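Local coordinates for phosphonopyruvate hydrolase (PDB 2HJP), which hydrolyses phosphonopyruvate to pyruvate and phosphate, cleaving its carbon–phosphorus bond with the help of a divalent metal ion, at residues V152-E157 with Q173-A178; E157-G162 with Q166-R171; L196-S201 with V206-V211. One frame throughout, in Å; residues are numbered along the deposited sequence.

Contact 1: residues V152-E157 with Q173-A178; sequences VIARVE and QAYEEA. With PPR (phosphonopyruvate), chain G.
Tyr175 lays its CB and the CD1/CE1 flank of its ring against Ala154 and Val156 on the outer surface of strand 151-156. Both methyl contacts strike the ring obliquely. The Ala154 CB lies 3.8 Å from the Tyr175 CB, near the root of the side chain, while farther out the CG2 branch of Val156 comes to 3.6 Å from Tyr175 CE1. With CG1 of Val156 anti to the backbone N (chi1 170°), it is CG2 that is turned to the tyrosine. Beyond these contacts the phenol oxygen hydrogen-bonds Asp111 and Arg171, which fixes the far end of the ring.

Between Ala154 and Val156, Arg155 points away from the helix, into the barrel. Its chain is extended from CG to NE and delivers the guanidinium to phosphonopyruvate: Arg155 NH2 donates to O1P of the ligand at 3.0 Å, Arg155 NH1 to the same O1P at 3.1 Å, and NH1 also makes a weak bond to O2. On the flank, Arg155 NE forms a salt bridge with Glu157 OE2 at 2.6 Å, and NH2 reaches that same oxygen from the same face of the carboxylate. A leucine in place of Arg155 would probably leave the phosphonate oxygen without this double grip and the Glu157 carboxylate without its cationic mate. Alternation along one strand thus separates the chemistry: apolar packing outside, substrate-binding charge inside, with Glu157 fixing the guanidinium's rotation.

Contact 2: residues E157-G162 with Q166-R171; sequences EALIAG and QEAVRR
Ala158 and Ala168 meet almost backbone to backbone, their CA atoms 5.0 Å apart, because neither has more than a methyl to put between them. The Ala158 CB lies over the helix backbone, 3.7 Å from Ala168 CA. Beside it, Leu159 reaches Ala168 from another direction: with CG anti to its own carbonyl carbon (chi1 -68°), the leucine turns its CD2 branch to 3.8 Å from the Ala168 CB. The methyl of Ala158 is also flanked by the aliphatic part of Arg171, whose CD comes to 4.1 Å from Ala158 CB, and more loosely by CG of Glu167.

Those two longer side chains are themselves tied together one turn apart on the helix. Arg171 NE donates to Glu167 OE2 at 2.8 Å, approaching on the anti side and tilted out of the carboxylate plane. The guanidinium of Arg171 is further steadied by Val129 O, which NH1 takes. On the loop side, the backbone bond from Ala161 N to Glu157 O and a type I turn from Leu159 to Gly162 hold the two contacting residues in a helical bend; Gly162 ends it with positive phi.

This is a strand-to-helix loop of the beta-alpha barrel: leaving strand 151-156, it folds back on the first turns of helix 165-177, with the Leu159 side chain about 7 Å from that of the substrate-binding His186. Leu159 and Ala168 both lean on Ile185 of strand 182-185, Phe198 of helix 193-201 touches Ala168, and Ile131 of helix 131-144 lies against Glu167 and Arg171.

Contact 3: residues L196-S201 with V206-V211; sequences LAFVKS and VPLVLV
Helix 193-201 lies outside strand 208-210, and the nearest CA atoms, those of Val199 and Leu208, are 7.9 Å apart. No hydrogen bond spans that gap; side chains fill it. Within the helix the i to i+4 bonds run from Lys200 N to Leu196 O and from Ser201 N to Ala197 O, and the Ser201 hydroxyl folds back to give a 3.1 Å bond from Ser201 OG to Phe198 O.

Leu208 is the side chain that reaches across. Its CG stands anti to the carbonyl carbon (chi1 -60°), and its CD1 methyl meets two neighbours on the helix. Val199 offers CG2, at 3.9 Å from Leu208 CD1. Phe198 comes with the rim of its ring: Phe198 CE2 lies 4.2 Å from Leu208 CD1, which sits near the ring plane, so the contact is made at the edge. Both side chains cross the leucine obliquely.

Ile183 of the adjoining strand and Trp202 also touch Leu208, while Phe198 extends to Ala168 and Val169 of helix 165-177. This is the apolar layer between the strands and outer helices of a TIM barrel: with no polar group bridging the two segments, the joint relies on shape fit and on excluding water from buried hydrocarbon.

Overall arrangement
All three contacts belong to one side of the eight-stranded parallel barrel, with centres 11 to 12 Å apart. Along the chain, contact 2 falls within the span of contact 1; contact 3 follows both. Contacts 1 and 2 share Glu157 and helix 165-177, so strand 151-156, its following loop and the helix form one continuous unit. Contact 3 belongs to the next beta-alpha-beta unit. It abuts contact 2 where Val169 CG2 lies 3.4 Å from Phe198 CE1, and meets contact 1 inside the barrel through Ile153 and Val209. Successive units thus pack helix on helix outside the sheet, next to the strand whose inner side carries Arg155 to the substrate.

Contact 1: residues V152-E157 with Q173-A178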
loop_
_atom_site.group_PDB
_atom_site.type_symbol
_atom_site.label_atom_id
_atom_site.label_comp_id
_atom_site.label_asym_id
_atom_site.label_seq_id
_atom_site.Cartn_x
_atom_site.Cartn_y
_atom_site.Cartn_z
ATOM N N VAL A 152 5.087 14.059 -21.833
ATOM C CA VAL A 152 4.537 12.788 -22.234
ATOM C C VAL A 152 5.352 12.229 -23.392
ATOM O O VAL A 152 5.403 12.809 -24.477
ATOM C CB VAL A 152 3.083 12.983 -22.654
ATOM C CG1 VAL A 152 2.534 11.678 -23.261
ATOM C CG2 VAL A 152 2.285 13.514 -21.464
ATOM N N ILE A 153 5.963 11.077 -23.149
ATOM C CA ILE A 153 6.843 10.404 -24.091
ATOM C C ILE A 153 6.189 9.167 -24.615
ATOM O O ILE A 153 5.767 8.301 -23.848
ATOM C CB ILE A 153 8.199 10.014 -23.383
ATOM C CG1 ILE A 153 8.843 11.291 -22.784
ATOM C CG2 ILE A 153 9.227 9.360 -24.383
ATOM C CD1 ILE A 153 9.954 11.034 -21.769
ATOM N N ALA A 154 6.093 9.087 -25.950
ATOM C CA ALA A 154 5.499 7.924 -26.574
ATOM C C ALA A 154 6.625 7.008 -27.050
ATOM O O ALA A 154 7.536 7.405 -27.802
ATOM C CB ALA A 154 4.651 8.352 -27.772
ATOM N N ARG A 155 6.505 5.762 -26.664
ATOM C CA ARG A 155 7.473 4.778 -27.067
ATOM C C ARG A 155 6.950 3.928 -28.198
ATOM O O ARG A 155 5.867 3.323 -28.112
ATOM C CB ARG A 155 7.869 3.955 -25.842
ATOM C CG ARG A 155 8.575 2.648 -26.155
ATOM C CD ARG A 155 9.086 1.968 -24.844
ATOM N NE ARG A 155 9.338 0.543 -25.056
ATOM C CZ ARG A 155 9.987 -0.276 -24.223
ATOM N NH1 ARG A 155 10.492 0.191 -23.097
ATOM N NH2 ARG A 155 10.082 -1.585 -24.496
ATOM N N VAL A 156 7.711 3.917 -29.284
ATOM C CA VAL A 156 7.353 3.197 -30.512
ATOM C C VAL A 156 8.071 1.840 -30.545
ATOM O O VAL A 156 9.298 1.800 -30.604
ATOM C CB VAL A 156 7.775 4.082 -31.773
ATOM C CG1 VAL A 156 7.642 3.276 -33.077
ATOM C CG2 VAL A 156 6.954 5.373 -31.822
ATOM N N GLU A 157 7.297 0.759 -30.525
ATOM C CA GLU A 157 7.783 -0.618 -30.529
ATOM C C GLU A 157 7.843 -1.269 -31.921
ATOM O O GLU A 157 8.260 -2.438 -32.060
ATOM C CB GLU A 157 6.845 -1.485 -29.690
ATOM C CG GLU A 157 6.901 -1.292 -28.214
ATOM C CD GLU A 157 8.164 -1.863 -27.651
ATOM O OE1 GLU A 157 8.389 -3.083 -27.759
ATOM O OE2 GLU A 157 8.920 -1.074 -27.112
ATOM N N GLN A 173 5.274 9.875 -35.886
ATOM C CA GLN A 173 4.665 11.123 -36.367
ATOM C C GLN A 173 3.210 11.239 -35.917
ATOM O O GLN A 173 2.740 12.297 -35.588
ATOM C CB GLN A 173 4.745 11.184 -37.915
ATOM C CG GLN A 173 6.111 11.527 -38.530
ATOM C CD GLN A 173 6.015 11.433 -40.067
ATOM O OE1 GLN A 173 5.734 10.363 -40.620
ATOM N NE2 GLN A 173 6.201 12.548 -40.744
ATOM N N ALA A 174 2.507 10.125 -35.902
ATOM C CA ALA A 174 1.119 10.148 -35.476
ATOM C C ALA A 174 1.034 10.508 -34.001
ATOM O O ALA A 174 0.116 11.234 -33.573
ATOM C CB ALA A 174 0.464 8.758 -35.694
ATOM N N TYR A 175 1.973 9.967 -33.211
ATOM C CA TYR A 175 1.984 10.219 -31.768
ATOM C C TYR A 175 2.361 11.651 -31.465
ATOM O O TYR A 175 1.845 12.268 -30.548
ATOM C CB TYR A 175 2.966 9.240 -31.089
ATOM C CG TYR A 175 2.643 7.774 -31.343
ATOM C CD1 TYR A 175 3.604 6.791 -31.117
ATOM C CD2 TYR A 175 1.406 7.375 -31.857
ATOM C CE1 TYR A 175 3.357 5.447 -31.412
ATOM C CE2 TYR A 175 1.143 6.039 -32.153
ATOM C CZ TYR A 175 2.130 5.069 -31.927
ATOM O OH TYR A 175 1.909 3.726 -32.175
ATOM N N GLU A 176 3.331 12.188 -32.211
ATOM C CA GLU A 176 3.699 13.592 -32.004
ATOM C C GLU A 176 2.488 14.460 -32.379
ATOM O O GLU A 176 2.190 15.436 -31.753
ATOM C CB GLU A 176 4.873 13.960 -32.911
ATOM C CG GLU A 176 5.141 15.442 -32.981
ATOM C CD GLU A 176 6.394 15.765 -33.768
ATOM O OE1 GLU A 176 7.131 14.867 -34.214
ATOM O OE2 GLU A 176 6.674 16.945 -33.921
ATOM N N GLU A 177 1.766 14.060 -33.414
ATOM C CA GLU A 177 0.564 14.817 -33.845
ATOM C C GLU A 177 -0.492 14.721 -32.741
ATOM O O GLU A 177 -1.203 15.642 -32.539
ATOM C CB GLU A 177 0.058 14.210 -35.138
ATOM C CG GLU A 177 -1.283 14.666 -35.690
ATOM C CD GLU A 177 -1.661 13.792 -36.915
ATOM O OE1 GLU A 177 -2.769 13.161 -36.946
ATOM O OE2 GLU A 177 -0.796 13.711 -37.842
ATOM N N ALA A 178 -0.522 13.627 -31.966
ATOM C CA ALA A 178 -1.518 13.490 -30.883
ATOM C C ALA A 178 -1.061 14.244 -29.627
ATOM O O ALA A 178 -1.778 14.308 -28.645
ATOM C CB ALA A 178 -1.752 11.970 -30.537
HETATM C C1 PPR G . 12.390 -0.479 -18.634
HETATM O O1 PPR G . 13.555 -0.123 -18.182
HETATM O "O2'" PPR G . 11.507 -0.944 -17.965
HETATM C C2 PPR G . 12.205 -0.245 -20.104
HETATM C C3 PPR G . 13.142 -0.309 -21.094
HETATM O O2 PPR G . 10.944 0.044 -20.426
HETATM P P PPR G . 13.298 -2.081 -21.627
HETATM O O1P PPR G . 11.898 -2.423 -22.210
HETATM O O2P PPR G . 13.663 -2.885 -20.350
HETATM O O3P PPR G . 14.304 -2.064 -22.679
#

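Contact 2: residues E157-G162 with Q166-R171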
loop_
_atom_site.group_PDB
_atom_site.type_symbol
_atom_site.label_atom_id
_atom_site.label_comp_id
_atom_site.label_asym_id
_atom_site.label_seq_id
_atom_site.Cartn_x
_atom_site.Cartn_y
_atom_site.Cartn_z
ATOM N N GLU A 157 7.297 0.759 -30.525
ATOM C CA GLU A 157 7.783 -0.618 -30.529
ATOM C C GLU A 157 7.843 -1.269 -31.921
ATOM O O GLU A 157 8.260 -2.438 -32.060
ATOM C CB GLU A 157 6.845 -1.485 -29.690
ATOM C CG GLU A 157 6.901 -1.292 -28.214
ATOM C CD GLU A 157 8.164 -1.863 -27.651
ATOM O OE1 GLU A 157 8.389 -3.083 -27.759
ATOM O OE2 GLU A 157 8.920 -1.074 -27.112
ATOM N N ALA A 158 7.408 -0.542 -32.938
ATOM C CA ALA A 158 7.367 -1.089 -34.300
ATOM C C ALA A 158 8.701 -1.727 -34.818
ATOM O O ALA A 158 8.656 -2.721 -35.554
ATOM C CB ALA A 158 6.871 -0.016 -35.261
ATOM N N LEU A 159 9.869 -1.173 -34.475
ATOM C CA LEU A 159 11.129 -1.805 -34.932
ATOM C C LEU A 159 11.241 -3.198 -34.269
ATOM O O LEU A 159 11.434 -4.224 -34.924
ATOM C CB LEU A 159 12.360 -0.939 -34.585
ATOM C CG LEU A 159 12.441 0.388 -35.371
ATOM C CD1 LEU A 159 13.734 1.161 -35.167
ATOM C CD2 LEU A 159 12.328 0.033 -36.804
ATOM N N ILE A 160 11.041 -3.216 -32.970
ATOM C CA ILE A 160 11.094 -4.427 -32.185
ATOM C C ILE A 160 10.045 -5.453 -32.660
ATOM O O ILE A 160 10.349 -6.641 -32.753
ATOM C CB ILE A 160 10.886 -4.085 -30.707
ATOM C CG1 ILE A 160 12.020 -3.155 -30.282
ATOM C CG2 ILE A 160 10.717 -5.357 -29.887
ATOM C CD1 ILE A 160 13.380 -3.756 -30.198
ATOM N N ALA A 161 8.843 -4.990 -32.998
ATOM C CA ALA A 161 7.751 -5.857 -33.441
ATOM C C ALA A 161 7.968 -6.325 -34.864
ATOM O O ALA A 161 7.150 -7.056 -35.433
ATOM C CB ALA A 161 6.479 -5.101 -33.362
ATOM N N GLY A 162 9.066 -5.878 -35.444
ATOM C CA GLY A 162 9.410 -6.235 -36.802
ATOM C C GLY A 162 8.520 -5.631 -37.860
ATOM O O GLY A 162 8.380 -6.225 -38.917
ATOM N N GLN A 166 9.545 2.344 -42.048
ATOM C CA GLN A 166 8.457 3.222 -42.524
ATOM C C GLN A 166 7.314 3.317 -41.476
ATOM O O GLN A 166 6.874 4.397 -41.170
ATOM C CB GLN A 166 7.881 2.720 -43.884
ATOM N N GLU A 167 6.873 2.182 -40.932
ATOM C CA GLU A 167 5.790 2.098 -39.946
ATOM C C GLU A 167 6.206 2.744 -38.583
ATOM O O GLU A 167 5.399 3.431 -37.948
ATOM C CB GLU A 167 5.417 0.613 -39.743
ATOM C CG GLU A 167 4.324 0.350 -38.682
ATOM C CD GLU A 167 2.964 0.987 -39.045
ATOM O OE1 GLU A 167 2.915 1.736 -40.047
ATOM O OE2 GLU A 167 2.051 1.047 -38.166
ATOM N N ALA A 168 7.456 2.502 -38.153
ATOM C CA ALA A 168 7.987 3.081 -36.922
ATOM C C ALA A 168 7.933 4.591 -37.084
ATOM O O ALA A 168 7.437 5.298 -36.177
ATOM C CB ALA A 168 9.457 2.593 -36.670
ATOM N N VAL A 169 8.394 5.119 -38.242
ATOM C CA VAL A 169 8.320 6.579 -38.415
ATOM C C VAL A 169 6.889 7.087 -38.522
ATOM O O VAL A 169 6.550 8.171 -38.007
ATOM C CB VAL A 169 9.108 7.067 -39.648
ATOM C CG1 VAL A 169 8.726 8.536 -39.982
ATOM C CG2 VAL A 169 10.576 6.911 -39.340
ATOM N N ARG A 170 6.036 6.318 -39.193
ATOM C CA ARG A 170 4.648 6.711 -39.327
ATOM C C ARG A 170 4.006 6.821 -37.932
ATOM O O ARG A 170 3.254 7.752 -37.653
ATOM C CB ARG A 170 3.907 5.657 -40.149
ATOM C CG ARG A 170 2.426 5.967 -40.241
ATOM N NH2 ARG A 170 3.475 4.016 -43.114
ATOM N N ARG A 171 4.291 5.836 -37.066
ATOM C CA ARG A 171 3.739 5.853 -35.703
ATOM C C ARG A 171 4.292 6.997 -34.907
ATOM O O ARG A 171 3.538 7.701 -34.243
ATOM C CB ARG A 171 4.005 4.520 -34.978
ATOM C CG ARG A 171 3.005 3.466 -35.400
ATOM C CD ARG A 171 3.315 2.062 -34.880
ATOM N NE ARG A 171 2.339 1.108 -35.395
ATOM C CZ ARG A 171 1.188 0.776 -34.799
ATOM N NH1 ARG A 171 0.828 1.299 -33.636
ATOM N NH2 ARG A 171 0.338 -0.059 -35.391
#

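Contact 3: residues L196-S201 with V206-V211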
loop_
_atom_site.group_PDB
_atom_site.type_symbol
_atom_site.label_atom_id
_atom_site.label_comp_id
_atom_site.label_asym_id
_atom_site.label_seq_id
_atom_site.Cartn_x
_atom_site.Cartn_y
_atom_site.Cartn_z
ATOM N N LEU A 196 20.127 4.036 -35.681
ATOM C CA LEU A 196 20.688 5.176 -36.425
ATOM C C LEU A 196 19.943 5.468 -37.743
ATOM O O LEU A 196 19.765 6.642 -38.105
ATOM C CB LEU A 196 22.172 4.940 -36.683
ATOM C CG LEU A 196 23.063 4.855 -35.463
ATOM C CD1 LEU A 196 24.509 4.465 -35.886
ATOM C CD2 LEU A 196 23.045 6.250 -34.810
ATOM N N ALA A 197 19.523 4.427 -38.480
ATOM C CA ALA A 197 18.751 4.654 -39.706
ATOM C C ALA A 197 17.406 5.322 -39.379
ATOM O O ALA A 197 16.943 6.212 -40.120
ATOM C CB ALA A 197 18.515 3.330 -40.449
ATOM N N PHE A 198 16.723 4.863 -38.325
ATOM C CA PHE A 198 15.489 5.553 -37.925
ATOM C C PHE A 198 15.794 7.030 -37.633
ATOM O O PHE A 198 15.106 7.924 -38.120
ATOM C CB PHE A 198 14.875 4.940 -36.656
ATOM C CG PHE A 198 13.604 5.645 -36.176
ATOM C CD1 PHE A 198 12.357 5.161 -36.537
ATOM C CD2 PHE A 198 13.676 6.785 -35.381
ATOM C CE1 PHE A 198 11.185 5.783 -36.140
ATOM C CE2 PHE A 198 12.515 7.433 -34.966
ATOM C CZ PHE A 198 11.258 6.921 -35.359
ATOM N N VAL A 199 16.800 7.304 -36.810
ATOM C CA VAL A 199 17.142 8.687 -36.470
ATOM C C VAL A 199 17.377 9.584 -37.699
ATOM O O VAL A 199 16.870 10.716 -37.794
ATOM C CB VAL A 199 18.386 8.706 -35.589
ATOM C CG1 VAL A 199 18.904 10.138 -35.421
ATOM C CG2 VAL A 199 18.024 8.128 -34.167
ATOM N N LYS A 200 18.198 9.084 -38.609
ATOM C CA LYS A 200 18.496 9.824 -39.826
ATOM C C LYS A 200 17.197 10.106 -40.587
ATOM O O LYS A 200 17.030 11.156 -41.167
ATOM C CB LYS A 200 19.439 9.030 -40.738
ATOM C CG LYS A 200 19.764 9.804 -42.049
ATOM N N SER A 201 16.268 9.182 -40.597
ATOM C CA SER A 201 15.045 9.455 -41.300
ATOM C C SER A 201 13.985 10.214 -40.512
ATOM O O SER A 201 13.115 10.789 -41.109
ATOM C CB SER A 201 14.452 8.178 -41.888
ATOM O OG SER A 201 13.792 7.395 -40.918
ATOM N N VAL A 206 9.565 17.021 -32.542
ATOM C CA VAL A 206 9.946 16.689 -31.182
ATOM C C VAL A 206 11.197 15.819 -31.112
ATOM O O VAL A 206 11.511 15.077 -32.033
ATOM C CB VAL A 206 8.811 16.023 -30.416
ATOM C CG1 VAL A 206 7.611 16.954 -30.427
ATOM C CG2 VAL A 206 8.538 14.623 -30.932
ATOM N N PRO A 207 11.923 15.903 -29.991
ATOM C CA PRO A 207 13.151 15.134 -29.764
ATOM C C PRO A 207 12.972 13.668 -29.586
ATOM O O PRO A 207 11.926 13.187 -29.140
ATOM C CB PRO A 207 13.758 15.705 -28.492
ATOM C CG PRO A 207 12.908 16.815 -28.086
ATOM C CD PRO A 207 11.647 16.863 -28.913
ATOM N N LEU A 208 14.002 12.935 -29.939
ATOM C CA LEU A 208 13.974 11.488 -29.742
ATOM C C LEU A 208 14.625 11.075 -28.429
ATOM O O LEU A 208 15.445 11.836 -27.841
ATOM C CB LEU A 208 14.716 10.781 -30.867
ATOM C CG LEU A 208 14.106 11.057 -32.222
ATOM C CD1 LEU A 208 14.975 10.315 -33.229
ATOM C CD2 LEU A 208 12.572 10.647 -32.285
ATOM N N VAL A 209 14.239 9.887 -27.980
ATOM C CA VAL A 209 14.777 9.300 -26.748
ATOM C C VAL A 209 15.311 7.905 -27.124
ATOM O O VAL A 209 14.598 7.123 -27.768
ATOM C CB VAL A 209 13.673 9.094 -25.652
ATOM C CG1 VAL A 209 14.316 8.536 -24.324
ATOM C CG2 VAL A 209 12.880 10.377 -25.430
ATOM N N LEU A 210 16.551 7.626 -26.712
ATOM C CA LEU A 210 17.173 6.311 -26.932
ATOM C C LEU A 210 17.460 5.564 -25.608
ATOM O O LEU A 210 17.808 6.190 -24.564
ATOM C CB LEU A 210 18.524 6.476 -27.688
ATOM C CG LEU A 210 18.509 7.212 -29.043
ATOM C CD1 LEU A 210 19.873 7.284 -29.717
ATOM C CD2 LEU A 210 17.520 6.416 -29.947
ATOM N N VAL A 211 17.346 4.248 -25.639
ATOM C CA VAL A 211 17.677 3.387 -24.483
ATOM C C VAL A 211 18.636 2.388 -25.145
ATOM O O VAL A 211 18.218 1.324 -25.619
ATOM C CB VAL A 211 16.410 2.659 -23.981
ATOM C CG1 VAL A 211 16.735 1.813 -22.691
ATOM C CG2 VAL A 211 15.277 3.685 -23.789
#